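Local coordinates for PTS EIIA type-4 domain-containing protein (PDB 4TKZ), which probably takes part in phosphoryl transfer during sugar uptake, as an EIIA component of the bacterial phosphotransferase system, at residues V46-E51 against S74-E79. Residues are numbered along the deposited sequence; the frame is centred on the assembly and turned at random.
Sequences VALQRE and SALSVE
On the side of segment 74-79 the contact rests on L76, whose CD2 methyl sits against L48 and Q49 of the neighbouring helix. CD2 of L76 lies 3.8 Å from CG of L48, and the two leucine side chains overlap alongside rather than end on, each pointing back toward the other's helix. The same methyl also meets the aliphatic part of Q49: CG of Q49 is 3.8 Å from CD2 of L76 and 4.1 Å from CD1, with the chain of Q49 roughly perpendicular to that of L76. CD2 also comes down on the backbone, 3.8 Å from N of Q49. In both leucines CG stands anti to the backbone N (chi1 -163° in L76, -171° in L48), which carries each fork across to the facing helix. Q49 takes the other course, with CG beside its own backbone N, and its chain then runs on extended, so its methylene rather than its amide meets L76. The two segments belong to helices 41-52 and 68-76, neighbours on one face of the four-stranded parallel sheet of this mannose-type EIIA fold, with strand 57-62 between them in sequence. L48 also packs on I5 of the inner strand 3-9. A type I beta turn spans L76 to E79, closed by E79 N on L76 O at 3.2 Å. OG of S77 folds back to O of S74 at 2.7 Å, approaching 27° from the carbonyl plane. E79 forms a salt bridge with R45, a second link between the turn and helix 41-52, while S74, S77 and V78 pack on F127 of the second subunit.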
loop_
_atom_site.group_PDB
_atom_site.type_symbol
_atom_site.label_atom_id
_atom_site.label_comp_id
_atom_site.label_asym_id
_atom_site.label_seq_id
_atom_site.Cartn_x
_atom_site.Cartn_y
_atom_site.Cartn_z
ATOM N N VAL A 46 16.961 -13.944 6.603
ATOM C CA VAL A 46 17.944 -14.529 5.690
ATOM C C VAL A 46 17.852 -13.843 4.340
ATOM O O VAL A 46 18.867 -13.460 3.748
ATOM C CB VAL A 46 17.713 -16.044 5.517
ATOM C CG1 VAL A 46 18.474 -16.575 4.311
ATOM C CG2 VAL A 46 18.179 -16.787 6.771
ATOM N N ALA A 47 16.625 -13.680 3.867
ATOM C CA ALA A 47 16.397 -13.036 2.581
ATOM C C ALA A 47 16.915 -11.602 2.581
ATOM O O ALA A 47 17.586 -11.170 1.631
ATOM C CB ALA A 47 14.925 -13.078 2.215
ATOM N N LEU A 48 16.599 -10.856 3.636
ATOM C CA LEU A 48 17.017 -9.454 3.707
ATOM C C LEU A 48 18.532 -9.319 3.738
ATOM O O LEU A 48 19.088 -8.510 2.993
ATOM C CB LEU A 48 16.376 -8.736 4.898
ATOM C CG LEU A 48 16.550 -7.217 4.971
ATOM C CD1 LEU A 48 15.979 -6.519 3.714
ATOM C CD2 LEU A 48 15.875 -6.665 6.210
ATOM N N GLN A 49 19.200 -10.108 4.592
ATOM C CA GLN A 49 20.656 -10.117 4.634
ATOM C C GLN A 49 21.251 -10.293 3.254
ATOM O O GLN A 49 22.171 -9.571 2.857
ATOM C CB GLN A 49 21.159 -11.277 5.497
ATOM C CG GLN A 49 20.946 -11.151 6.973
ATOM C CD GLN A 49 21.504 -12.365 7.688
ATOM O OE1 GLN A 49 20.799 -13.051 8.426
ATOM N NE2 GLN A 49 22.773 -12.655 7.439
ATOM N N ARG A 50 20.727 -11.268 2.522
ATOM C CA ARG A 50 21.214 -11.543 1.180
ATOM C C ARG A 50 21.080 -10.324 0.263
ATOM O O ARG A 50 21.976 -10.035 -0.536
ATOM C CB ARG A 50 20.482 -12.758 0.600
ATOM C CG ARG A 50 20.962 -13.174 -0.780
ATOM C CD ARG A 50 20.352 -14.504 -1.203
ATOM N NE ARG A 50 20.507 -14.726 -2.641
ATOM C CZ ARG A 50 20.104 -15.818 -3.283
ATOM N NH1 ARG A 50 19.510 -16.801 -2.620
ATOM N NH2 ARG A 50 20.293 -15.927 -4.592
ATOM N N GLU A 51 19.971 -9.595 0.389
ATOM C CA GLU A 51 19.741 -8.452 -0.496
ATOM C C GLU A 51 20.639 -7.257 -0.171
ATOM O O GLU A 51 20.870 -6.416 -1.030
ATOM C CB GLU A 51 18.263 -8.036 -0.499
ATOM C CG GLU A 51 17.314 -9.110 -1.020
ATOM C CD GLU A 51 17.513 -9.416 -2.501
ATOM O OE1 GLU A 51 18.051 -8.560 -3.239
ATOM O OE2 GLU A 51 17.141 -10.531 -2.927
ATOM N N SER A 74 13.935 -3.710 10.836
ATOM C CA SER A 74 14.420 -2.755 11.816
ATOM C C SER A 74 15.594 -3.318 12.613
ATOM O O SER A 74 16.572 -2.612 12.858
ATOM C CB SER A 74 13.299 -2.366 12.780
ATOM O OG SER A 74 12.321 -1.585 12.118
ATOM N N ALA A 75 15.481 -4.584 13.004
ATOM C CA ALA A 75 16.509 -5.256 13.815
ATOM C C ALA A 75 17.821 -5.372 13.061
ATOM O O ALA A 75 18.904 -5.250 13.644
ATOM C CB ALA A 75 16.032 -6.637 14.231
ATOM N N LEU A 76 17.720 -5.630 11.764
ATOM C CA LEU A 76 18.893 -5.811 10.935
ATOM C C LEU A 76 19.529 -4.473 10.586
ATOM O O LEU A 76 20.734 -4.401 10.371
ATOM C CB LEU A 76 18.536 -6.585 9.670
ATOM C CG LEU A 76 19.716 -7.188 8.913
ATOM C CD1 LEU A 76 20.434 -8.238 9.772
ATOM C CD2 LEU A 76 19.247 -7.789 7.592
ATOM N N SER A 77 18.721 -3.411 10.533
ATOM C CA SER A 77 19.205 -2.098 10.107
ATOM C C SER A 77 20.257 -1.491 11.040
ATOM O O SER A 77 20.927 -0.533 10.669
ATOM C CB SER A 77 18.046 -1.110 9.986
ATOM O OG SER A 77 17.592 -0.737 11.274
ATOM N N VAL A 78 20.392 -2.029 12.245
ATOM C CA VAL A 78 21.342 -1.460 13.205
ATOM C C VAL A 78 22.584 -2.328 13.391
ATOM O O VAL A 78 23.369 -2.107 14.320
ATOM C CB VAL A 78 20.682 -1.209 14.578
ATOM C CG1 VAL A 78 19.451 -0.341 14.434
ATOM C CG2 VAL A 78 20.310 -2.527 15.241
ATOM N N GLU A 79 22.777 -3.304 12.509
ATOM C CA GLU A 79 23.829 -4.304 12.719
ATOM C C GLU A 79 25.050 -4.099 11.833
ATOM O O GLU A 79 26.103 -4.705 12.057
ATOM C CB GLU A 79 23.282 -5.703 12.477
ATOM C CG GLU A 79 22.197 -6.131 13.431
ATOM C CD GLU A 79 22.231 -7.612 13.648
ATOM O OE1 GLU A 79 23.224 -8.078 14.241
ATOM O OE2 GLU A 79 21.287 -8.305 13.213
#